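PDB 6VT2: adhesin from Streptococcus sanguinis SK1 = NCTC 7863, which binds sialylated glycans through tandem Siglec-like modules and probably mediates attachment of the bacterium to sialoglycan-bearing host surfaces. Local coordinates for residues A[294-299]-A[315-320]; A[221-226]-A[280-285]; A[94-99]-A[122-127]. One frame throughout, in Å; residues are numbered along the deposited sequence.

Contact 1: residues A[294-299]-A[315-320]. With SIA (N-acetyl-alpha-neuraminic acid), chain C.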
# COMPACT_ATOMS: atom_id res chain seq x y z
N GLY A 294 14.60 36.11 19.40
CA GLY A 294 13.76 35.33 20.29
C GLY A 294 12.44 34.93 19.73
O GLY A 294 11.64 34.31 20.46
N GLY A 295 12.16 35.35 18.50
CA GLY A 295 10.88 35.09 17.87
C GLY A 295 10.83 33.70 17.29
O GLY A 295 10.98 33.49 16.09
N LYS A 296 10.71 32.72 18.17
CA LYS A 296 10.79 31.33 17.81
C LYS A 296 10.31 30.48 18.97
O LYS A 296 10.20 30.92 20.11
CB LYS A 296 12.20 30.89 17.45
CG LYS A 296 13.14 31.06 18.61
CD LYS A 296 14.51 30.41 18.44
CE LYS A 296 15.42 30.96 19.55
NZ LYS A 296 16.75 30.36 19.61
N TYR A 297 9.94 29.27 18.61
CA TYR A 297 9.66 28.24 19.58
C TYR A 297 10.44 27.01 19.17
O TYR A 297 10.40 26.59 18.00
CB TYR A 297 8.19 27.88 19.64
CG TYR A 297 7.29 28.94 20.14
CD1 TYR A 297 7.44 29.46 21.41
CD2 TYR A 297 6.30 29.47 19.35
CE1 TYR A 297 6.62 30.42 21.92
CE2 TYR A 297 5.46 30.45 19.85
CZ TYR A 297 5.62 30.92 21.11
OH TYR A 297 4.85 31.91 21.63
N THR A 298 11.17 26.46 20.11
CA THR A 298 11.99 25.26 19.91
C THR A 298 11.32 24.09 20.60
O THR A 298 11.17 24.10 21.83
CB THR A 298 13.38 25.48 20.46
OG1 THR A 298 13.93 26.69 19.87
CG2 THR A 298 14.28 24.25 20.06
N PHE A 299 10.79 23.19 19.80
CA PHE A 299 10.03 22.05 20.26
C PHE A 299 10.92 20.83 20.35
O PHE A 299 11.93 20.72 19.66
CB PHE A 299 8.88 21.74 19.29
CG PHE A 299 7.90 22.84 19.14
CD1 PHE A 299 8.09 23.83 18.19
CD2 PHE A 299 6.79 22.90 19.92
CE1 PHE A 299 7.22 24.86 18.05
CE2 PHE A 299 5.86 23.91 19.74
CZ PHE A 299 6.10 24.91 18.82
N ILE A 315 14.45 17.90 17.84
CA ILE A 315 14.13 19.34 17.79
C ILE A 315 13.52 19.69 16.45
O ILE A 315 13.89 19.16 15.52
CB ILE A 315 15.42 20.16 17.89
CG1 ILE A 315 16.02 19.93 19.27
CG2 ILE A 315 15.24 21.65 17.63
CD1 ILE A 315 15.16 20.39 20.34
N PHE A 316 12.54 20.56 16.47
CA PHE A 316 12.10 21.34 15.32
C PHE A 316 11.69 22.69 15.88
O PHE A 316 11.54 22.85 17.09
CB PHE A 316 11.00 20.69 14.51
CG PHE A 316 9.72 20.65 15.18
CD1 PHE A 316 9.43 19.69 16.08
CD2 PHE A 316 8.75 21.59 14.93
CE1 PHE A 316 8.23 19.66 16.76
CE2 PHE A 316 7.55 21.56 15.59
CZ PHE A 316 7.26 20.58 16.48
N ARG A 317 11.63 23.69 15.00
CA ARG A 317 11.27 25.01 15.45
C ARG A 317 10.20 25.62 14.58
O ARG A 317 10.08 25.31 13.41
CB ARG A 317 12.47 26.00 15.43
CG ARG A 317 13.72 25.40 16.13
CD ARG A 317 14.77 26.44 16.41
NE ARG A 317 15.25 27.04 15.20
CZ ARG A 317 16.16 28.01 15.20
NH1 ARG A 317 16.68 28.44 16.34
NH2 ARG A 317 16.54 28.54 14.06
N ILE A 318 9.43 26.47 15.19
CA ILE A 318 8.65 27.47 14.49
C ILE A 318 9.42 28.76 14.62
O ILE A 318 9.72 29.17 15.74
CB ILE A 318 7.22 27.57 15.05
CG1 ILE A 318 6.47 26.38 14.53
CG2 ILE A 318 6.55 28.91 14.62
CD1 ILE A 318 5.10 26.21 15.19
N VAL A 319 9.64 29.46 13.50
CA VAL A 319 10.36 30.72 13.47
C VAL A 319 9.42 31.76 12.88
O VAL A 319 8.82 31.55 11.84
CB VAL A 319 11.67 30.63 12.69
CG1 VAL A 319 12.32 31.99 12.61
CG2 VAL A 319 12.57 29.61 13.42
N PHE A 320 9.31 32.88 13.56
CA PHE A 320 8.37 33.93 13.18
C PHE A 320 9.01 34.80 12.11
O PHE A 320 10.20 35.10 12.15
CB PHE A 320 7.98 34.82 14.36
CG PHE A 320 7.64 34.11 15.63
CD1 PHE A 320 7.23 32.78 15.69
CD2 PHE A 320 7.71 34.80 16.79
CE1 PHE A 320 6.97 32.16 16.91
CE2 PHE A 320 7.44 34.21 18.00
CZ PHE A 320 7.08 32.88 18.05
C1 SIA C . 12.78 28.55 22.54
C2 SIA C . 12.94 29.44 23.85
C3 SIA C . 13.43 30.87 23.58
C4 SIA C . 12.44 31.68 22.75
C5 SIA C . 11.06 31.70 23.42
C6 SIA C . 10.62 30.26 23.79
C7 SIA C . 9.38 30.20 24.71
C8 SIA C . 9.22 28.77 25.27
C9 SIA C . 7.88 28.59 25.97
C10 SIA C . 9.38 33.41 22.78
C11 SIA C . 8.40 33.89 21.70
N5 SIA C . 10.08 32.28 22.50
O1A SIA C . 11.77 27.78 22.56
O1B SIA C . 13.65 28.67 21.65
O4 SIA C . 12.84 33.06 22.60
O6 SIA C . 11.64 29.57 24.52
O7 SIA C . 9.49 31.18 25.74
O8 SIA C . 9.40 27.80 24.24
O9 SIA C . 7.89 27.36 26.72
O10 SIA C . 9.51 34.02 23.83
O HOH W 1 11.73 35.56 14.36
O HOH W 2 16.43 27.39 19.22
O HOH W 3 18.12 30.94 17.25
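Tyr297 and Phe320 meet on the tight side of an antiparallel beta hairpin, strands 296-305 and 314-321, in the second Siglec-like domain. The edge of Phe320 turns toward the Tyr297 face in an offset edge-to-face stack, planes 67° apart, Phe320 CZ coming 3.4 Å from Tyr297 CE2. One face of Phe320 also lies against the backbone, with Gly295 C 3.3 Å above its plane. Further along, the rings of Phe299 and Phe316 are nearly parallel but slid apart; the close packing there is a CH-pi contact, Phe299 CB lying 3.6 Å from the Phe316 ring centroid. Helix 244-255 packs on Tyr297 and Phe299.

The face bearing Lys296, Thr298 and Arg317 is looser and hydrated. Lys296 NZ and Arg317 NH1 stand 3.8 Å apart as like charges, and two waters each accept from both, which probably eases their repulsion, as may the salt bridge from Arg317 to Asp213. The sialic acid lies alongside 294-299, on the side turned away from 315-320: Lys296 O accepts from its N5, Thr298 N donates to its O1A, and Thr298 OG1, anti to the carbonyl carbon (chi1 -54°), donates to O1B at 2.7 Å.

Contact 2: residues A[221-226]-A[280-285]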
# COMPACT_ATOMS: atom_id res chain seq x y z
N GLU A 221 -2.23 32.69 9.00
CA GLU A 221 -2.26 31.30 9.43
C GLU A 221 -1.32 30.48 8.58
O GLU A 221 -1.25 30.61 7.35
CB GLU A 221 -3.64 30.77 9.34
CG GLU A 221 -3.78 29.37 9.90
CD GLU A 221 -5.25 28.99 9.91
OE1 GLU A 221 -5.95 29.05 8.85
OE2 GLU A 221 -5.72 28.71 11.04
N GLY A 222 -0.63 29.58 9.26
CA GLY A 222 0.30 28.69 8.62
C GLY A 222 0.09 27.26 9.06
O GLY A 222 -0.64 26.97 10.01
N THR A 223 0.72 26.38 8.32
CA THR A 223 0.77 25.00 8.71
C THR A 223 2.20 24.51 8.66
O THR A 223 3.05 25.04 7.95
CB THR A 223 -0.08 24.15 7.83
OG1 THR A 223 0.38 24.21 6.48
CG2 THR A 223 -1.51 24.54 7.88
N ALA A 224 2.48 23.55 9.52
CA ALA A 224 3.74 22.80 9.50
C ALA A 224 3.35 21.34 9.35
O ALA A 224 2.55 20.85 10.13
CB ALA A 224 4.56 23.03 10.77
N GLU A 225 3.97 20.61 8.42
CA GLU A 225 3.72 19.16 8.30
C GLU A 225 4.99 18.48 8.79
O GLU A 225 6.02 18.77 8.28
CB GLU A 225 3.44 18.71 6.89
CG GLU A 225 2.08 19.17 6.45
CD GLU A 225 1.73 18.65 5.10
OE1 GLU A 225 0.58 18.29 4.88
OE2 GLU A 225 2.62 18.61 4.28
N LEU A 226 4.86 17.59 9.74
CA LEU A 226 5.99 16.90 10.36
C LEU A 226 5.87 15.44 9.97
O LEU A 226 4.81 14.94 10.08
CB LEU A 226 5.90 17.03 11.87
CG LEU A 226 6.48 18.31 12.43
CD1 LEU A 226 5.66 19.50 11.99
CD2 LEU A 226 6.53 18.21 13.93
N THR A 280 0.23 17.51 11.49
CA THR A 280 0.07 18.87 10.97
C THR A 280 -0.17 19.79 12.13
O THR A 280 -0.99 19.52 13.00
CB THR A 280 -1.09 18.94 10.01
OG1 THR A 280 -0.79 18.11 8.88
CG2 THR A 280 -1.26 20.34 9.47
N ILE A 281 0.64 20.82 12.19
CA ILE A 281 0.54 21.89 13.15
C ILE A 281 -0.02 23.08 12.41
O ILE A 281 0.56 23.51 11.42
CB ILE A 281 1.91 22.22 13.75
CG1 ILE A 281 2.56 20.99 14.42
CG2 ILE A 281 1.76 23.33 14.74
CD1 ILE A 281 3.92 21.22 14.96
N ARG A 282 -1.12 23.62 12.89
CA ARG A 282 -1.80 24.74 12.24
C ARG A 282 -2.03 25.85 13.24
O ARG A 282 -2.54 25.63 14.34
CB ARG A 282 -3.09 24.22 11.70
CG ARG A 282 -3.98 25.31 11.06
CD ARG A 282 -5.29 24.74 10.57
NE ARG A 282 -6.06 25.86 10.04
CZ ARG A 282 -7.23 25.74 9.44
NH1 ARG A 282 -7.82 26.86 8.98
NH2 ARG A 282 -7.81 24.52 9.30
N GLY A 283 -1.74 27.06 12.82
CA GLY A 283 -2.10 28.18 13.65
C GLY A 283 -1.53 29.47 13.12
O GLY A 283 -0.85 29.49 12.10
N THR A 284 -1.72 30.53 13.90
CA THR A 284 -1.26 31.86 13.57
C THR A 284 -0.42 32.40 14.72
O THR A 284 -0.90 32.48 15.84
CB THR A 284 -2.44 32.78 13.32
OG1 THR A 284 -3.24 32.26 12.25
CG2 THR A 284 -1.97 34.20 12.87
N ILE A 285 0.79 32.80 14.42
CA ILE A 285 1.54 33.61 15.36
C ILE A 285 0.97 35.01 15.30
O ILE A 285 1.08 35.67 14.26
CB ILE A 285 3.02 33.60 14.99
CG1 ILE A 285 3.62 32.21 15.06
CG2 ILE A 285 3.81 34.55 15.93
CD1 ILE A 285 3.53 31.49 16.38
O HOH W 4 -4.85 30.34 13.10
O HOH W 5 -1.55 18.51 6.38
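The guanidinium of Arg282 presents its edge to one face of the Glu221 carboxylate, the two planes standing 68° apart. Arg282 grips side-on with two nitrogens, one to each oxygen. NH1 donates to Glu221 OE1 at 2.9 Å, with that oxygen close to the guanidinium plane, whereas NE donates to Glu221 OE2 at 3.0 Å, with that oxygen tilted from it. Both oxygens are met from above the carboxylate plane, OE2 the more steeply, 71° out of it. On the arginine side, CG starts anti to the backbone N (chi1 176°) and the chain runs extended to NE.

This clasp lies over one end of an antiparallel pairing between the two central strands, 222-229 and 277-283, of one sheet of the Siglec-like domain. Gly222 with Gly283 and Ala224 with Ile281 are hydrogen-bonded pairs, each bonded in both directions. On the buried face, Leu226 CD1 touches Ile281 CD1 at 3.8 Å and Ala224 CB lies 4.1 Å from Ile281 CB. Between the two segments, waters join polar tips: one bridges Glu221 OE2 and Thr284 OG1, another Glu225 OE1 and Thr280 OG1.

The chemistry thus divides by face, apolar inward and charged or hydrated outward. Because Glu221 and Arg282 are both exposed, solvent probably screens their salt bridge, while the packing of Ala224, Leu226 and Ile281 lies on the other face.

Contact 3: residues A[94-99]-A[122-127]. With SIA (N-acetyl-alpha-neuraminic acid), chain D; GAL (beta-D-galactopyranose), chain B.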
# COMPACT_ATOMS: atom_id res chain seq x y z
N ASP A 94 -0.49 -45.52 -1.96
CA ASP A 94 -1.76 -44.82 -2.19
C ASP A 94 -1.83 -44.30 -3.63
O ASP A 94 -1.70 -43.13 -3.97
CB ASP A 94 -1.97 -43.77 -1.13
CG ASP A 94 -2.33 -44.38 0.22
OD1 ASP A 94 -3.32 -45.15 0.23
OD2 ASP A 94 -1.59 -44.17 1.24
N ARG A 95 -1.99 -45.31 -4.50
CA ARG A 95 -1.97 -45.17 -5.94
C ARG A 95 -2.86 -46.25 -6.55
O ARG A 95 -3.09 -47.20 -5.95
CB ARG A 95 -0.55 -45.29 -6.48
CG ARG A 95 0.07 -46.64 -6.18
CD ARG A 95 1.58 -46.58 -6.30
NE ARG A 95 2.06 -46.42 -7.65
CZ ARG A 95 2.58 -45.32 -8.11
NH1 ARG A 95 2.58 -44.24 -7.37
NH2 ARG A 95 3.07 -45.28 -9.32
N TYR A 96 -3.37 -46.00 -7.74
CA TYR A 96 -4.29 -46.94 -8.38
C TYR A 96 -3.95 -47.08 -9.87
O TYR A 96 -3.99 -46.12 -10.50
CB TYR A 96 -5.70 -46.39 -8.25
CG TYR A 96 -6.19 -46.28 -6.85
CD1 TYR A 96 -6.62 -47.39 -6.16
CD2 TYR A 96 -6.09 -45.10 -6.17
CE1 TYR A 96 -7.04 -47.28 -4.86
CE2 TYR A 96 -6.47 -44.99 -4.86
CZ TYR A 96 -7.03 -46.07 -4.23
OH TYR A 96 -7.39 -46.04 -2.93
N THR A 97 -3.75 -48.29 -10.34
CA THR A 97 -3.47 -48.53 -11.75
C THR A 97 -4.78 -49.06 -12.30
O THR A 97 -5.19 -50.06 -11.87
CB THR A 97 -2.39 -49.57 -11.96
OG1 THR A 97 -1.31 -49.13 -11.17
CG2 THR A 97 -2.03 -49.70 -13.42
N LYS A 98 -5.40 -48.32 -13.20
CA LYS A 98 -6.68 -48.74 -13.75
C LYS A 98 -6.60 -48.72 -15.28
O LYS A 98 -5.88 -48.00 -15.82
CB LYS A 98 -7.80 -47.87 -13.23
CG LYS A 98 -7.89 -47.78 -11.72
CD LYS A 98 -8.29 -49.13 -11.16
CE LYS A 98 -7.91 -49.15 -9.72
NZ LYS A 98 -8.44 -50.30 -9.00
N TYR A 99 -7.44 -49.54 -15.86
CA TYR A 99 -7.31 -49.88 -17.28
C TYR A 99 -8.47 -49.29 -18.06
O TYR A 99 -9.61 -49.27 -17.59
CB TYR A 99 -7.28 -51.38 -17.43
CG TYR A 99 -6.01 -51.94 -16.87
CD1 TYR A 99 -5.83 -52.11 -15.53
CD2 TYR A 99 -4.95 -52.19 -17.71
CE1 TYR A 99 -4.58 -52.50 -15.02
CE2 TYR A 99 -3.72 -52.67 -17.24
CZ TYR A 99 -3.54 -52.75 -15.87
OH TYR A 99 -2.31 -53.15 -15.47
N LEU A 122 -3.32 -43.36 -10.98
CA LEU A 122 -3.79 -42.25 -10.17
C LEU A 122 -3.06 -42.28 -8.84
O LEU A 122 -3.06 -43.29 -8.15
CB LEU A 122 -5.30 -42.38 -10.00
CG LEU A 122 -5.97 -41.22 -9.32
CD1 LEU A 122 -5.93 -40.00 -10.19
CD2 LEU A 122 -7.40 -41.67 -9.00
N VAL A 123 -2.37 -41.20 -8.54
CA VAL A 123 -1.47 -41.14 -7.40
C VAL A 123 -2.00 -40.12 -6.44
O VAL A 123 -2.15 -38.95 -6.81
CB VAL A 123 -0.04 -40.80 -7.85
CG1 VAL A 123 0.96 -40.80 -6.69
CG2 VAL A 123 0.43 -41.73 -8.91
N ILE A 124 -2.19 -40.53 -5.19
CA ILE A 124 -2.81 -39.65 -4.21
C ILE A 124 -1.74 -38.99 -3.35
O ILE A 124 -0.97 -39.68 -2.69
CB ILE A 124 -3.82 -40.38 -3.34
CG1 ILE A 124 -4.80 -41.21 -4.22
CG2 ILE A 124 -4.44 -39.45 -2.38
CD1 ILE A 124 -5.43 -40.41 -5.29
N ARG A 125 -1.68 -37.66 -3.37
CA ARG A 125 -0.64 -36.90 -2.68
C ARG A 125 -1.28 -35.95 -1.70
O ARG A 125 -2.44 -35.54 -1.85
CB ARG A 125 0.24 -36.15 -3.69
CG ARG A 125 0.89 -37.11 -4.66
CD ARG A 125 1.58 -38.24 -3.99
NE ARG A 125 2.69 -37.76 -3.18
CZ ARG A 125 3.53 -38.58 -2.57
NH1 ARG A 125 3.34 -39.91 -2.61
NH2 ARG A 125 4.56 -38.08 -1.92
N PRO A 126 -0.53 -35.53 -0.70
CA PRO A 126 -1.07 -34.56 0.25
C PRO A 126 -1.13 -33.17 -0.35
O PRO A 126 -0.35 -32.81 -1.23
CB PRO A 126 -0.10 -34.64 1.44
CG PRO A 126 1.24 -34.86 0.72
CD PRO A 126 0.87 -35.88 -0.44
N GLN A 127 -2.05 -32.37 0.18
CA GLN A 127 -2.20 -31.01 -0.35
C GLN A 127 -0.94 -30.18 -0.24
O GLN A 127 -0.67 -29.33 -1.10
CB GLN A 127 -3.35 -30.30 0.35
CG GLN A 127 -4.67 -30.91 -0.10
CD GLN A 127 -5.89 -30.15 0.28
OE1 GLN A 127 -5.79 -28.99 0.60
NE2 GLN A 127 -7.06 -30.80 0.27
C1 SIA D . -2.37 -50.58 -8.05
C2 SIA D . -2.22 -51.64 -6.88
C3 SIA D . -1.22 -51.24 -5.79
C4 SIA D . -1.66 -50.04 -4.96
C5 SIA D . -3.08 -50.24 -4.42
C6 SIA D . -4.03 -50.68 -5.57
C7 SIA D . -5.45 -51.10 -5.11
C8 SIA D . -6.23 -51.74 -6.29
C9 SIA D . -7.71 -51.82 -5.96
C10 SIA D . -3.93 -48.95 -2.49
C11 SIA D . -4.47 -47.60 -2.03
N5 SIA D . -3.60 -49.02 -3.80
O1A SIA D . -1.35 -49.94 -8.38
O1B SIA D . -3.54 -50.54 -8.54
O4 SIA D . -0.76 -49.81 -3.85
O6 SIA D . -3.51 -51.82 -6.23
O7 SIA D . -5.39 -51.94 -3.97
O8 SIA D . -5.99 -50.97 -7.48
O9 SIA D . -8.26 -50.50 -6.05
O10 SIA D . -3.82 -49.90 -1.72
C1 GAL B . -2.97 -55.74 -9.35
C2 GAL B . -2.39 -55.00 -8.12
C3 GAL B . -2.35 -53.49 -8.37
C4 GAL B . -1.64 -53.19 -9.69
C5 GAL B . -2.33 -53.96 -10.81
C6 GAL B . -1.70 -53.77 -12.20
O2 GAL B . -3.20 -55.19 -6.98
O3 GAL B . -1.66 -52.83 -7.32
O4 GAL B . -0.28 -53.56 -9.61
O5 GAL B . -2.28 -55.36 -10.53
O6 GAL B . -2.48 -54.40 -13.21
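Tyr96 CG stands anti to its carbonyl carbon, beside the backbone N (chi1 -64°), on the face it shares with Leu122; Arg95 CG, on the other face, takes the crowded position between backbone N and carbonyl carbon (chi1 62°), and a bend at chi3 (-70°) turns NE aside. This is an antiparallel strand pairing, 95-104 with 119-125, in the first Siglec-like domain. Its register is short: Arg95 with Val123 is a non-hydrogen-bonded pair and Tyr96 with Leu122 a hydrogen-bonded one. Tyr96 and Leu122 exchange backbone bonds in both directions, and Ile124 N reaches Asp94 O at 2.9 Å, carrying the pairing one step past the strand start.

Side-chain packing across the pair is modest. Ile124 CG1 comes to the edge of the Tyr96 ring, 4.2 Å from CE2, while Arg95 and Val123 lie side by side, NH1 being 3.6 Å from Val123 CG2. Strand 13-17 adds Val14 and Ala16 against Leu122.

The same segment, 94-99, also lines the glycan pocket. Arg95 O accepts from sialic acid N5, and Thr97 binds the carboxylate with N to O1B and OG1 to O1A. Lys98 NZ lies 3.0 Å from both O8 and O9 of the sialic acid and also bonds to Asn42 OD1 and the backbone oxygen of Asp53, so its three N-H groups must be shared among four acceptors. Tyr96 OH, hydrogen-bonded to His88, lies 3.4 Å from the acetamido methyl C11. The strand extends the site to galactose, where Tyr99 OH donates to O6 at 2.6 Å.

Overall arrangement
Contacts 1 and 2 belong to one Siglec-like domain and lie in facing sheets, their centres 12 Å apart. They interlock through the core: Phe320 CE1 meets Ile285 CD1 at 3.5 Å, and Phe316 CZ meets Leu226 CD2 at 3.6 Å. Contact 2 therefore backs the glycan-binding hairpin without touching sugar; the Ile281 side chain is about 13 Å from the sialic acid. Contact 3 lies in the other Siglec-like domain, its centre 76 Å from that of contact 1. Lys296-Thr298 and Arg95-Thr97 nevertheless engage sialic acid through matching N5 and carboxylate bonds. Two similar, widely separated pockets are consistent with the target-dependent avidity of tandem sialoglycan-binding modules.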